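Local coordinates for protein fructose-2,6-bisphosphatase TIGAR B (Danio rerio, PDB 3E9D) that probably hydrolyses fructose 2,6-bisphosphate to fructose 6-phosphate and phosphate, acting as a negative regulator of glycolysis, at residues V9-T14 / L21-G26; R90-A95 / E101-M106; M134-L139 / R192-D197; F225-E230 / L234-I239. One frame throughout, in Å; residues are numbered along the deposited sequence.

Followed from the N terminus, the four contacts lie in series along the histidine phosphatase fold, and none nests in or crosses another. Contact 1 closes a six-residue loop holding helix 15-18, just where strand 2-10 delivers the catalytic histidine. Contact 2 bridges five residues, folding the loop behind Glu89 onto helix 100-110, and it touches contact 1 through Leu22. Contact 3 spans 52 residues and joins helix 125-146 to helix 184-197. Contact 4 closes the tight hairpin of strands 220-230 and 233-246 at one side of the sheet. Phe225 packs on Leu136 and Leu194, so contacts 3 and 4 meet, across the chain's centre from contact 1.

Contact 1 (V9-T14 / L21-G26); sequences VRHGET and LLQGQG. With PO4 (phosphate ion), chain C; PO4 (phosphate ion), chain D.
Thr14 and Gln23 mark the nearest backbone approach, their CA atoms 9.2 Å apart, where the loop after strand 2-10 enters helix 15-18 and the loop 21-26 returns past it. The two segments line the phosphate pocket of the histidine phosphatase fold, with Arg10-His11-Gly12 as the family's RHG motif. The extended Gln23 comes from the direction opposite to Thr14, and NE2 donates to Thr14 OG1 (2.8 Å, a bent 133°), which also caps the following helix at Asn17 N. Arg10 reaches out with CG opposite the backbone N (chi1 179°), and its guanidinium edge grips two phosphate ions, NE on O2 of chain C at 2.9 Å and NH1 on O2 of chain D at 2.8 Å. A leucine there would probably leave both phosphates without this planar clamp. His11, which forms the phosphohistidine intermediate, turns its ring edge to the chain C phosphate; His183, the presumed transition-state stabiliser, lies close by and hydrogen-bonds to phosphate. Arg10 NH2 adds a bond to O3 of the chain C phosphate at 3.1 Å.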
loop_
_atom_site.group_PDB
_atom_site.type_symbol
_atom_site.label_atom_id
_atom_site.label_comp_id
_atom_site.label_asym_id
_atom_site.label_seq_id
_atom_site.Cartn_x
_atom_site.Cartn_y
_atom_site.Cartn_z
ATOM N N VAL A 9 2.352 0.550 3.436
ATOM C CA VAL A 9 2.347 -0.132 4.728
ATOM C C VAL A 9 0.930 -0.556 5.095
ATOM O O VAL A 9 0.001 0.249 5.020
ATOM C CB VAL A 9 2.938 0.788 5.856
ATOM C CG1 VAL A 9 3.051 0.038 7.208
ATOM C CG2 VAL A 9 4.297 1.378 5.431
ATOM N N ARG A 10 0.747 -1.820 5.472
ATOM C CA ARG A 10 -0.534 -2.241 6.056
ATOM C C ARG A 10 -0.640 -1.768 7.529
ATOM O O ARG A 10 0.355 -1.760 8.262
ATOM C CB ARG A 10 -0.699 -3.768 5.964
ATOM C CG ARG A 10 -2.018 -4.281 6.594
ATOM C CD ARG A 10 -2.171 -5.804 6.465
ATOM N NE ARG A 10 -3.385 -6.237 7.138
ATOM C CZ ARG A 10 -3.517 -7.396 7.782
ATOM N NH1 ARG A 10 -2.505 -8.269 7.847
ATOM N NH2 ARG A 10 -4.660 -7.667 8.376
ATOM N N HIS A 11 -1.840 -1.405 7.970
ATOM C CA HIS A 11 -2.056 -0.958 9.356
ATOM C C HIS A 11 -1.593 -2.029 10.371
ATOM O O HIS A 11 -1.521 -3.234 10.053
ATOM C CB HIS A 11 -3.556 -0.648 9.583
ATOM C CG HIS A 11 -4.400 -1.880 9.611
ATOM N ND1 HIS A 11 -4.551 -2.642 10.749
ATOM C CD2 HIS A 11 -5.065 -2.530 8.628
ATOM C CE1 HIS A 11 -5.289 -3.703 10.475
ATOM N NE2 HIS A 11 -5.610 -3.665 9.192
ATOM N N GLY A 12 -1.356 -1.597 11.607
ATOM C CA GLY A 12 -0.973 -2.516 12.687
ATOM C C GLY A 12 -2.133 -3.380 13.151
ATOM O O GLY A 12 -3.286 -3.050 12.902
ATOM N N GLU A 13 -1.823 -4.468 13.847
ATOM C CA GLU A 13 -2.826 -5.412 14.358
ATOM C C GLU A 13 -3.977 -4.806 15.179
ATOM O O GLU A 13 -3.747 -3.939 16.035
ATOM C CB GLU A 13 -2.128 -6.476 15.198
ATOM C CG GLU A 13 -2.963 -7.704 15.418
ATOM C CD GLU A 13 -2.220 -8.749 16.215
ATOM O OE1 GLU A 13 -1.390 -9.491 15.641
ATOM O OE2 GLU A 13 -2.471 -8.825 17.419
ATOM N N THR A 14 -5.206 -5.251 14.884
ATOM C CA THR A 14 -6.386 -4.968 15.715
ATOM C C THR A 14 -6.783 -6.257 16.423
ATOM O O THR A 14 -6.280 -7.347 16.091
ATOM C CB THR A 14 -7.590 -4.497 14.869
ATOM O OG1 THR A 14 -7.960 -5.551 13.971
ATOM C CG2 THR A 14 -7.245 -3.238 14.068
ATOM N N LEU A 21 -11.199 -12.415 12.594
ATOM C CA LEU A 21 -12.499 -11.938 12.119
ATOM C C LEU A 21 -12.300 -11.004 10.927
ATOM O O LEU A 21 -11.359 -10.231 10.913
ATOM C CB LEU A 21 -13.225 -11.194 13.232
ATOM C CG LEU A 21 -13.370 -11.926 14.569
ATOM C CD1 LEU A 21 -14.091 -11.037 15.573
ATOM C CD2 LEU A 21 -14.127 -13.222 14.352
ATOM N N LEU A 22 -13.191 -11.075 9.935
ATOM C CA LEU A 22 -13.089 -10.216 8.746
ATOM C C LEU A 22 -13.304 -8.752 9.071
ATOM O O LEU A 22 -14.323 -8.378 9.673
ATOM C CB LEU A 22 -14.084 -10.632 7.672
ATOM C CG LEU A 22 -13.640 -11.581 6.572
ATOM C CD1 LEU A 22 -14.837 -11.812 5.684
ATOM C CD2 LEU A 22 -12.454 -11.014 5.752
ATOM N N GLN A 23 -12.351 -7.922 8.658
ATOM C CA GLN A 23 -12.428 -6.490 8.945
ATOM C C GLN A 23 -12.435 -5.653 7.662
ATOM O O GLN A 23 -11.421 -5.564 6.976
ATOM C CB GLN A 23 -11.255 -6.089 9.846
ATOM C CG GLN A 23 -11.603 -4.986 10.841
ATOM C CD GLN A 23 -10.444 -4.640 11.761
ATOM O OE1 GLN A 23 -10.568 -3.763 12.588
ATOM N NE2 GLN A 23 -9.315 -5.288 11.583
ATOM N N GLY A 24 -13.566 -5.039 7.338
ATOM C CA GLY A 24 -13.707 -4.320 6.071
ATOM C C GLY A 24 -13.898 -2.830 6.267
ATOM O O GLY A 24 -13.083 -2.176 6.903
ATOM N N GLN A 25 -14.985 -2.294 5.729
ATOM C CA GLN A 25 -15.214 -0.846 5.736
ATOM C C GLN A 25 -16.159 -0.398 6.824
ATOM O O GLN A 25 -16.246 0.802 7.097
ATOM C CB GLN A 25 -15.783 -0.381 4.387
ATOM C CG GLN A 25 -15.016 -0.871 3.197
ATOM C CD GLN A 25 -15.562 -0.353 1.870
ATOM O OE1 GLN A 25 -16.418 0.521 1.842
ATOM N NE2 GLN A 25 -15.040 -0.877 0.768
ATOM N N GLY A 26 -16.873 -1.340 7.438
ATOM C CA GLY A 26 -17.963 -1.008 8.350
ATOM C C GLY A 26 -17.639 -1.028 9.827
ATOM O O GLY A 26 -18.207 -0.259 10.601
HETATM P P PO4 C . -7.365 -5.238 7.219
HETATM O O1 PO4 C . -8.094 -3.927 7.375
HETATM O O2 PO4 C . -5.987 -5.070 6.623
HETATM O O3 PO4 C . -7.186 -5.904 8.564
HETATM O O4 PO4 C . -8.183 -6.181 6.364
HETATM P P PO4 D . -3.417 -10.886 10.187
HETATM O O1 PO4 D . -4.646 -10.387 9.457
HETATM O O2 PO4 D . -2.185 -10.621 9.326
HETATM O O3 PO4 D . -3.269 -10.214 11.545
HETATM O O4 PO4 D . -3.567 -12.385 10.434
#

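Contact 2 (R90-A95 / E101-M106); sequences RGFGVA and EHLKNM
In the loop that follows the presumed proton donor/acceptor Glu89, a type II' beta turn at residues 92-95 brings Phe92, Val94 and Ala95 against Leu103 and Met106 of helix 100-110. The turn is closed by Ala95 N to Phe92 O at 3.0 Å, with Gly93 at positive phi (55°). Its last residue comes nearest to the helix, the CA atoms of Ala95 and Leu103 being 6.2 Å apart. The contacts across the interface are apolar, with no hydrogen bond. Leu103 holds CG anti to its own N (chi1 -173°) and spreads its two methyls over separate partners: CD1 lies 3.9 Å from Ala95 CB, while CD2 approaches Phe92 CD1 more loosely, at 4.4 Å. One turn further along, Met106 runs straight as far as SD, which sits 4.2 Å from Ala95 CB, and then bends (chi3 76°), carrying CE to within 3.9 Å of Val94 CG2 at the surface. Ala95 CB is thus flanked by a leucine methyl and a thioether sulfur. On the helix itself, Met106 CG lies over one face of the His102 ring. Leu22 packs on both Phe92 and Leu103, linking this layer to the phosphate pocket. The loop itself runs from strand 81-83 into helix 100-110, whose Leu103 and Met106 also meet Pro119 and Tyr117 in the loop leading to helix 125-146.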
loop_
_atom_site.group_PDB
_atom_site.type_symbol
_atom_site.label_atom_id
_atom_site.label_comp_id
_atom_site.label_asym_id
_atom_site.label_seq_id
_atom_site.Cartn_x
_atom_site.Cartn_y
_atom_site.Cartn_z
ATOM N N ARG A 90 -11.146 -3.585 1.177
ATOM C CA ARG A 90 -12.211 -4.268 0.475
ATOM C C ARG A 90 -13.449 -4.436 1.362
ATOM O O ARG A 90 -13.350 -4.853 2.527
ATOM C CB ARG A 90 -11.719 -5.637 0.004
ATOM C CG ARG A 90 -12.778 -6.432 -0.734
ATOM C CD ARG A 90 -12.147 -7.641 -1.425
ATOM N NE ARG A 90 -13.157 -8.296 -2.242
ATOM C CZ ARG A 90 -12.993 -9.462 -2.848
ATOM N NH1 ARG A 90 -11.831 -10.120 -2.746
ATOM N NH2 ARG A 90 -13.996 -9.961 -3.559
ATOM N N GLY A 91 -14.619 -4.103 0.813
ATOM C CA GLY A 91 -15.868 -4.291 1.553
ATOM C C GLY A 91 -16.260 -5.756 1.595
ATOM O O GLY A 91 -16.202 -6.445 0.576
ATOM N N PHE A 92 -16.678 -6.230 2.770
ATOM C CA PHE A 92 -17.105 -7.631 2.920
ATOM C C PHE A 92 -18.585 -7.790 3.260
ATOM O O PHE A 92 -19.026 -8.898 3.515
ATOM C CB PHE A 92 -16.217 -8.373 3.948
ATOM C CG PHE A 92 -14.783 -8.508 3.497
ATOM C CD1 PHE A 92 -14.451 -9.376 2.465
ATOM C CD2 PHE A 92 -13.787 -7.722 4.057
ATOM C CE1 PHE A 92 -13.135 -9.475 2.017
ATOM C CE2 PHE A 92 -12.455 -7.823 3.612
ATOM C CZ PHE A 92 -12.137 -8.689 2.605
ATOM N N GLY A 93 -19.340 -6.686 3.275
ATOM C CA GLY A 93 -20.807 -6.755 3.391
ATOM C C GLY A 93 -21.222 -7.548 4.614
ATOM O O GLY A 93 -20.686 -7.335 5.717
ATOM N N VAL A 94 -22.133 -8.491 4.425
ATOM C CA VAL A 94 -22.672 -9.254 5.569
ATOM C C VAL A 94 -21.640 -10.195 6.232
ATOM O O VAL A 94 -21.865 -10.663 7.343
ATOM C CB VAL A 94 -23.947 -10.055 5.199
ATOM C CG1 VAL A 94 -25.091 -9.106 4.823
ATOM C CG2 VAL A 94 -23.655 -11.089 4.076
ATOM N N ALA A 95 -20.517 -10.448 5.562
ATOM C CA ALA A 95 -19.457 -11.310 6.103
ATOM C C ALA A 95 -18.568 -10.590 7.118
ATOM O O ALA A 95 -17.822 -11.224 7.867
ATOM C CB ALA A 95 -18.624 -11.887 4.974
ATOM N N GLU A 101 -13.367 -17.862 8.381
ATOM C CA GLU A 101 -13.832 -19.207 8.036
ATOM C C GLU A 101 -15.284 -19.229 7.571
ATOM O O GLU A 101 -15.668 -20.085 6.778
ATOM C CB GLU A 101 -13.653 -20.158 9.227
ATOM C CG GLU A 101 -12.190 -20.383 9.584
ATOM C CD GLU A 101 -11.341 -20.676 8.350
ATOM O OE1 GLU A 101 -11.513 -21.776 7.770
ATOM O OE2 GLU A 101 -10.518 -19.807 7.962
ATOM N N HIS A 102 -16.086 -18.302 8.091
ATOM C CA HIS A 102 -17.477 -18.174 7.685
ATOM C C HIS A 102 -17.575 -17.774 6.207
ATOM O O HIS A 102 -18.428 -18.284 5.481
ATOM C CB HIS A 102 -18.217 -17.188 8.594
ATOM C CG HIS A 102 -19.618 -16.895 8.156
ATOM N ND1 HIS A 102 -20.635 -17.824 8.241
ATOM C CD2 HIS A 102 -20.171 -15.778 7.628
ATOM C CE1 HIS A 102 -21.753 -17.289 7.786
ATOM N NE2 HIS A 102 -21.500 -16.049 7.407
ATOM N N LEU A 103 -16.683 -16.887 5.765
ATOM C CA LEU A 103 -16.624 -16.490 4.356
ATOM C C LEU A 103 -16.369 -17.685 3.435
ATOM O O LEU A 103 -16.971 -17.783 2.357
ATOM C CB LEU A 103 -15.574 -15.395 4.127
ATOM C CG LEU A 103 -15.515 -14.766 2.724
ATOM C CD1 LEU A 103 -16.845 -14.134 2.319
ATOM C CD2 LEU A 103 -14.382 -13.743 2.593
ATOM N N LYS A 104 -15.485 -18.585 3.873
ATOM C CA LYS A 104 -15.185 -19.828 3.148
ATOM C C LYS A 104 -16.412 -20.740 3.064
ATOM O O LYS A 104 -16.684 -21.325 2.019
ATOM C CB LYS A 104 -14.016 -20.569 3.804
ATOM C CG LYS A 104 -12.728 -19.763 3.902
ATOM C CD LYS A 104 -11.530 -20.643 4.278
ATOM C CE LYS A 104 -10.207 -19.926 4.013
ATOM N NZ LYS A 104 -9.021 -20.796 4.318
ATOM N N ASN A 105 -17.146 -20.851 4.170
ATOM C CA ASN A 105 -18.434 -21.559 4.187
ATOM C C ASN A 105 -19.466 -20.955 3.234
ATOM O O ASN A 105 -20.158 -21.682 2.520
ATOM C CB ASN A 105 -19.015 -21.618 5.604
ATOM C CG ASN A 105 -18.125 -22.389 6.580
ATOM O OD1 ASN A 105 -17.229 -23.127 6.178
ATOM N ND2 ASN A 105 -18.380 -22.216 7.875
ATOM N N MET A 106 -19.568 -19.626 3.230
ATOM C CA MET A 106 -20.507 -18.927 2.352
ATOM C C MET A 106 -20.165 -19.183 0.892
ATOM O O MET A 106 -21.062 -19.449 0.082
ATOM C CB MET A 106 -20.500 -17.422 2.622
ATOM C CG MET A 106 -21.097 -17.028 3.950
ATOM S SD MET A 106 -20.947 -15.252 4.231
ATOM C CE MET A 106 -22.233 -14.618 3.151
#

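Contact 3 (M134-L139 / R192-D197); sequences MFLKSL and RHLVED. With K (potassium ion), chain E.
Leu136 and Leu194 lie opposite each other on two helices whose backbones stay well apart, 10.1 Å between these CA atoms, so side chains alone bridge the gap. This is helix-helix packing beside the central sheet of the alpha/beta histidine phosphatase fold, away from the catalytic residues. Leu136 does it with one methyl: CD1 sits 3.9 Å from Leu194 CD2, the two side chains meeting at a slant, and 4.3 Å from His193 CD2, at the edge of the imidazole and near its plane. The far side of that ring is fixed, since ND1 donates to Asp197 OD2 (2.9 Å, 163°) in the ring plane, using the oxygen's anti lone pair; Lys129 also pairs with Asp197. A wider pi-type turn spans 193-197, and within it Val195 O binds a potassium ion at 2.7 Å; Leu198 O is a further ligand, and Glu196 O and a water are more distant. His193 and Leu194 also pack on Phe132 of helix 125-146. Both helices thus pack against each other and reach strand 220-230 at Phe225.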
loop_
_atom_site.group_PDB
_atom_site.type_symbol
_atom_site.label_atom_id
_atom_site.label_comp_id
_atom_site.label_asym_id
_atom_site.label_seq_id
_atom_site.Cartn_x
_atom_site.Cartn_y
_atom_site.Cartn_z
ATOM N N MET A 134 -8.167 4.558 -9.540
ATOM C CA MET A 134 -8.578 5.944 -9.294
ATOM C C MET A 134 -7.604 6.640 -8.345
ATOM O O MET A 134 -7.263 7.821 -8.521
ATOM C CB MET A 134 -10.001 6.009 -8.730
ATOM C CG MET A 134 -11.084 5.541 -9.711
ATOM S SD MET A 134 -12.693 5.337 -8.860
ATOM C CE MET A 134 -12.984 7.020 -8.263
ATOM N N PHE A 135 -7.157 5.902 -7.341
ATOM C CA PHE A 135 -6.162 6.431 -6.424
ATOM C C PHE A 135 -4.868 6.774 -7.159
ATOM O O PHE A 135 -4.290 7.840 -6.929
ATOM C CB PHE A 135 -5.856 5.466 -5.251
ATOM C CG PHE A 135 -4.680 5.926 -4.411
ATOM C CD1 PHE A 135 -4.827 6.981 -3.513
ATOM C CD2 PHE A 135 -3.422 5.352 -4.563
ATOM C CE1 PHE A 135 -3.730 7.449 -2.751
ATOM C CE2 PHE A 135 -2.332 5.812 -3.801
ATOM C CZ PHE A 135 -2.507 6.874 -2.899
ATOM N N LEU A 136 -4.397 5.872 -8.016
ATOM C CA LEU A 136 -3.174 6.123 -8.792
ATOM C C LEU A 136 -3.270 7.360 -9.655
ATOM O O LEU A 136 -2.337 8.153 -9.714
ATOM C CB LEU A 136 -2.817 4.933 -9.687
ATOM C CG LEU A 136 -2.085 3.742 -9.080
ATOM C CD1 LEU A 136 -1.675 2.809 -10.206
ATOM C CD2 LEU A 136 -0.868 4.146 -8.257
ATOM N N LYS A 137 -4.409 7.520 -10.325
ATOM C CA LYS A 137 -4.637 8.687 -11.169
ATOM C C LYS A 137 -4.563 9.984 -10.331
ATOM O O LYS A 137 -3.890 10.946 -10.710
ATOM C CB LYS A 137 -5.985 8.534 -11.897
ATOM C CG LYS A 137 -6.255 9.591 -12.938
ATOM C CD LYS A 137 -7.615 9.355 -13.624
ATOM C CE LYS A 137 -7.967 10.523 -14.544
ATOM N NZ LYS A 137 -8.248 11.782 -13.779
ATOM N N SER A 138 -5.212 9.979 -9.171
ATOM C CA SER A 138 -5.168 11.099 -8.235
ATOM C C SER A 138 -3.742 11.351 -7.682
ATOM O O SER A 138 -3.280 12.503 -7.593
ATOM C CB SER A 138 -6.143 10.789 -7.087
ATOM O OG SER A 138 -6.156 11.810 -6.116
ATOM N N LEU A 139 -3.066 10.266 -7.303
ATOM C CA LEU A 139 -1.690 10.295 -6.825
ATOM C C LEU A 139 -0.734 10.941 -7.839
ATOM O O LEU A 139 0.020 11.845 -7.483
ATOM C CB LEU A 139 -1.198 8.878 -6.497
ATOM C CG LEU A 139 0.282 8.743 -6.111
ATOM C CD1 LEU A 139 0.507 9.429 -4.755
ATOM C CD2 LEU A 139 0.716 7.267 -6.079
ATOM N N ARG A 192 -0.888 -6.677 -7.178
ATOM C CA ARG A 192 -1.081 -7.497 -8.379
ATOM C C ARG A 192 -1.395 -6.620 -9.613
ATOM O O ARG A 192 -0.936 -6.918 -10.717
ATOM C CB ARG A 192 -2.183 -8.566 -8.194
ATOM C CG ARG A 192 -2.278 -9.515 -9.430
ATOM C CD ARG A 192 -3.258 -10.683 -9.236
ATOM N NE ARG A 192 -2.734 -11.739 -8.369
ATOM C CZ ARG A 192 -1.972 -12.758 -8.773
ATOM N NH1 ARG A 192 -1.588 -12.871 -10.047
ATOM N NH2 ARG A 192 -1.571 -13.667 -7.887
ATOM N N HIS A 193 -2.175 -5.554 -9.418
ATOM C CA HIS A 193 -2.438 -4.606 -10.505
ATOM C C HIS A 193 -1.126 -3.990 -11.046
ATOM O O HIS A 193 -0.870 -4.000 -12.246
ATOM C CB HIS A 193 -3.391 -3.487 -10.083
ATOM C CG HIS A 193 -3.555 -2.434 -11.139
ATOM N ND1 HIS A 193 -4.150 -2.695 -12.359
ATOM C CD2 HIS A 193 -3.175 -1.133 -11.177
ATOM C CE1 HIS A 193 -4.131 -1.596 -13.098
ATOM N NE2 HIS A 193 -3.560 -0.633 -12.398
ATOM N N LEU A 194 -0.299 -3.484 -10.140
ATOM C CA LEU A 194 1.002 -2.912 -10.499
ATOM C C LEU A 194 1.897 -3.902 -11.245
ATOM O O LEU A 194 2.470 -3.564 -12.285
ATOM C CB LEU A 194 1.711 -2.406 -9.248
ATOM C CG LEU A 194 1.131 -1.160 -8.551
ATOM C CD1 LEU A 194 1.995 -0.790 -7.365
ATOM C CD2 LEU A 194 0.963 0.053 -9.489
ATOM N N VAL A 195 1.970 -5.136 -10.745
ATOM C CA VAL A 195 2.920 -6.120 -11.264
ATOM C C VAL A 195 2.428 -6.808 -12.541
ATOM O O VAL A 195 3.167 -6.930 -13.522
ATOM C CB VAL A 195 3.260 -7.163 -10.177
ATOM C CG1 VAL A 195 4.061 -8.318 -10.764
ATOM C CG2 VAL A 195 4.045 -6.472 -9.037
ATOM N N GLU A 196 1.176 -7.246 -12.531
ATOM C CA GLU A 196 0.618 -8.031 -13.617
ATOM C C GLU A 196 -0.063 -7.171 -14.705
ATOM O O GLU A 196 0.231 -7.320 -15.903
ATOM C CB GLU A 196 -0.338 -9.075 -13.033
ATOM C CG GLU A 196 -0.440 -10.339 -13.823
ATOM C CD GLU A 196 -1.190 -11.435 -13.077
ATOM O OE1 GLU A 196 -0.783 -12.621 -13.207
ATOM O OE2 GLU A 196 -2.177 -11.111 -12.378
ATOM N N ASP A 197 -0.936 -6.250 -14.300
ATOM C CA ASP A 197 -1.704 -5.457 -15.272
ATOM C C ASP A 197 -0.867 -4.408 -15.966
ATOM O O ASP A 197 -1.132 -4.072 -17.106
ATOM C CB ASP A 197 -2.909 -4.775 -14.614
ATOM C CG ASP A 197 -3.920 -5.770 -14.065
ATOM O OD1 ASP A 197 -3.907 -6.953 -14.488
ATOM O OD2 ASP A 197 -4.719 -5.368 -13.198
HETATM K K K E . 3.389 -6.923 -16.188
HETATM O O HOH W 1 5.700 -7.757 -14.142
#

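Contact 4 (F225-E230 / L234-I239); sequences FTIHRE and LRATRI
His228 and Thr237 cross at about a right angle at the corner of a beta hairpin, the threonine methyl lying over the imidazole, which rises from the face that carries Thr226, His228 and Arg235. This CH-pi contact puts CG2 of Thr237 3.6 Å from the ring centroid of His228, 17° off the normal. Thr237 can offer that methyl because CG2 stands anti to its carbonyl carbon while OG1 (chi1 50°) turns toward the Thr226 strand. A serine in place of His228 would probably strip the methyl of its aromatic cover and set the Thr237 side chain freer to turn. Thr237 belongs to a classic beta bulge: with Arg238 it faces Thr226, whose O takes Thr237 N at 2.8 Å and, weakly, Arg238 N. Regular antiparallel pairing holds beyond it, His228 and Arg235 exchanging two backbone bonds of 2.8 Å between the His228 N and Arg235 O atoms and between Arg235 N and His228 O. On the other face, Phe225 and Ile239 lie side by side, Phe225 CD1 3.9 Å from Ile239 CG1. Arg229 and Leu234 slant across each other, Leu234 CD2 resting 3.8 Å from Arg229 CB. Strand 220-230 runs between strands 233-246 and 2-10, where Phe4 and Phe225 set their rings nearly parallel, while Arg229 and Leu234 pack on Gln141 and Phe144 of helix 125-146.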
loop_
_atom_site.group_PDB
_atom_site.type_symbol
_atom_site.label_atom_id
_atom_site.label_comp_id
_atom_site.label_asym_id
_atom_site.label_seq_id
_atom_site.Cartn_x
_atom_site.Cartn_y
_atom_site.Cartn_z
ATOM N N PHE A 225 8.104 4.804 -9.222
ATOM C CA PHE A 225 7.324 5.170 -10.412
ATOM C C PHE A 225 8.046 6.245 -11.209
ATOM O O PHE A 225 8.611 7.187 -10.645
ATOM C CB PHE A 225 5.974 5.759 -10.000
ATOM C CG PHE A 225 5.028 4.766 -9.391
ATOM C CD1 PHE A 225 4.007 4.210 -10.163
ATOM C CD2 PHE A 225 5.144 4.390 -8.053
ATOM C CE1 PHE A 225 3.096 3.303 -9.608
ATOM C CE2 PHE A 225 4.259 3.454 -7.491
ATOM C CZ PHE A 225 3.227 2.921 -8.266
ATOM N N THR A 226 8.024 6.108 -12.525
ATOM C CA THR A 226 8.404 7.214 -13.391
ATOM C C THR A 226 7.180 7.574 -14.217
ATOM O O THR A 226 6.591 6.707 -14.876
ATOM C CB THR A 226 9.590 6.854 -14.294
ATOM O OG1 THR A 226 10.743 6.637 -13.468
ATOM C CG2 THR A 226 9.881 7.986 -15.271
ATOM N N ILE A 227 6.792 8.843 -14.155
ATOM C CA ILE A 227 5.581 9.300 -14.821
ATOM C C ILE A 227 5.895 10.378 -15.866
ATOM O O ILE A 227 6.794 11.218 -15.657
ATOM C CB ILE A 227 4.477 9.746 -13.831
ATOM C CG1 ILE A 227 4.937 10.909 -12.956
ATOM C CG2 ILE A 227 4.011 8.552 -12.919
ATOM C CD1 ILE A 227 3.770 11.568 -12.137
ATOM N N HIS A 228 5.142 10.309 -16.973
ATOM C CA HIS A 228 5.207 11.210 -18.125
ATOM C C HIS A 228 3.836 11.845 -18.353
ATOM O O HIS A 228 2.809 11.256 -18.042
ATOM C CB HIS A 228 5.581 10.436 -19.414
ATOM C CG HIS A 228 7.027 10.047 -19.500
ATOM N ND1 HIS A 228 7.717 10.005 -20.698
ATOM C CD2 HIS A 228 7.913 9.660 -18.542
ATOM C CE1 HIS A 228 8.965 9.620 -20.470
ATOM N NE2 HIS A 228 9.112 9.414 -19.170
ATOM N N ARG A 229 3.843 13.045 -18.913
ATOM C CA ARG A 229 2.631 13.715 -19.323
ATOM C C ARG A 229 2.574 13.730 -20.842
ATOM O O ARG A 229 3.530 14.150 -21.504
ATOM C CB ARG A 229 2.655 15.137 -18.793
ATOM C CG ARG A 229 1.333 15.824 -18.735
ATOM C CD ARG A 229 1.416 16.854 -17.613
ATOM N NE ARG A 229 0.405 17.874 -17.762
ATOM C CZ ARG A 229 -0.672 17.968 -17.000
ATOM N NH1 ARG A 229 -0.877 17.110 -15.995
ATOM N NH2 ARG A 229 -1.542 18.942 -17.247
ATOM N N GLU A 230 1.466 13.237 -21.380
ATOM C CA GLU A 230 1.180 13.274 -22.819
ATOM C C GLU A 230 -0.263 13.678 -23.009
ATOM O O GLU A 230 -1.167 12.995 -22.513
ATOM C CB GLU A 230 1.383 11.906 -23.446
ATOM C CG GLU A 230 2.807 11.425 -23.393
ATOM C CD GLU A 230 2.907 9.919 -23.336
ATOM O OE1 GLU A 230 1.892 9.250 -23.011
ATOM O OE2 GLU A 230 4.015 9.405 -23.609
ATOM N N LEU A 234 -1.369 12.085 -17.475
ATOM C CA LEU A 234 -0.226 11.486 -16.794
ATOM C C LEU A 234 -0.266 9.967 -16.865
ATOM O O LEU A 234 -1.302 9.344 -16.634
ATOM C CB LEU A 234 -0.145 11.937 -15.332
ATOM C CG LEU A 234 0.198 13.412 -15.153
ATOM C CD1 LEU A 234 -0.157 13.832 -13.763
ATOM C CD2 LEU A 234 1.677 13.684 -15.470
ATOM N N ARG A 235 0.877 9.386 -17.187
ATOM C CA ARG A 235 1.004 7.939 -17.291
ATOM C C ARG A 235 2.339 7.506 -16.709
ATOM O O ARG A 235 3.340 8.200 -16.869
ATOM C CB ARG A 235 0.929 7.512 -18.763
ATOM C CG ARG A 235 -0.473 7.558 -19.324
ATOM C CD ARG A 235 -0.468 7.757 -20.839
ATOM N NE ARG A 235 -1.755 8.253 -21.331
ATOM C CZ ARG A 235 -2.836 7.496 -21.495
ATOM N NH1 ARG A 235 -2.797 6.195 -21.201
ATOM N NH2 ARG A 235 -3.962 8.039 -21.949
ATOM N N ALA A 236 2.334 6.351 -16.059
ATOM C CA ALA A 236 3.557 5.697 -15.619
ATOM C C ALA A 236 4.220 5.024 -16.811
ATOM O O ALA A 236 3.609 4.194 -17.485
ATOM C CB ALA A 236 3.265 4.670 -14.526
ATOM N N THR A 237 5.458 5.398 -17.087
ATOM C CA THR A 237 6.218 4.751 -18.139
ATOM C C THR A 237 7.071 3.611 -17.562
ATOM O O THR A 237 7.336 2.626 -18.247
ATOM C CB THR A 237 7.126 5.730 -18.845
ATOM O OG1 THR A 237 7.864 6.456 -17.866
ATOM C CG2 THR A 237 6.298 6.707 -19.709
ATOM N N ARG A 238 7.495 3.758 -16.309
ATOM C CA ARG A 238 8.248 2.706 -15.632
ATOM C C ARG A 238 7.732 2.539 -14.206
ATOM O O ARG A 238 7.491 3.524 -13.516
ATOM C CB ARG A 238 9.730 3.039 -15.623
ATOM C CG ARG A 238 10.609 1.970 -14.959
ATOM C CD ARG A 238 12.075 2.300 -15.182
ATOM N NE ARG A 238 12.342 2.439 -16.612
ATOM C CZ ARG A 238 13.423 3.012 -17.132
ATOM N NH1 ARG A 238 14.369 3.506 -16.342
ATOM N NH2 ARG A 238 13.560 3.077 -18.452
ATOM N N ILE A 239 7.522 1.287 -13.807
ATOM C CA ILE A 239 7.211 0.923 -12.430
ATOM C C ILE A 239 8.254 -0.127 -12.024
ATOM O O ILE A 239 8.407 -1.163 -12.693
ATOM C CB ILE A 239 5.765 0.378 -12.301
ATOM C CG1 ILE A 239 4.761 1.417 -12.846
ATOM C CG2 ILE A 239 5.457 -0.014 -10.843
ATOM C CD1 ILE A 239 3.342 0.909 -13.007
HETATM O O HOH W 2 10.556 3.951 -12.035
#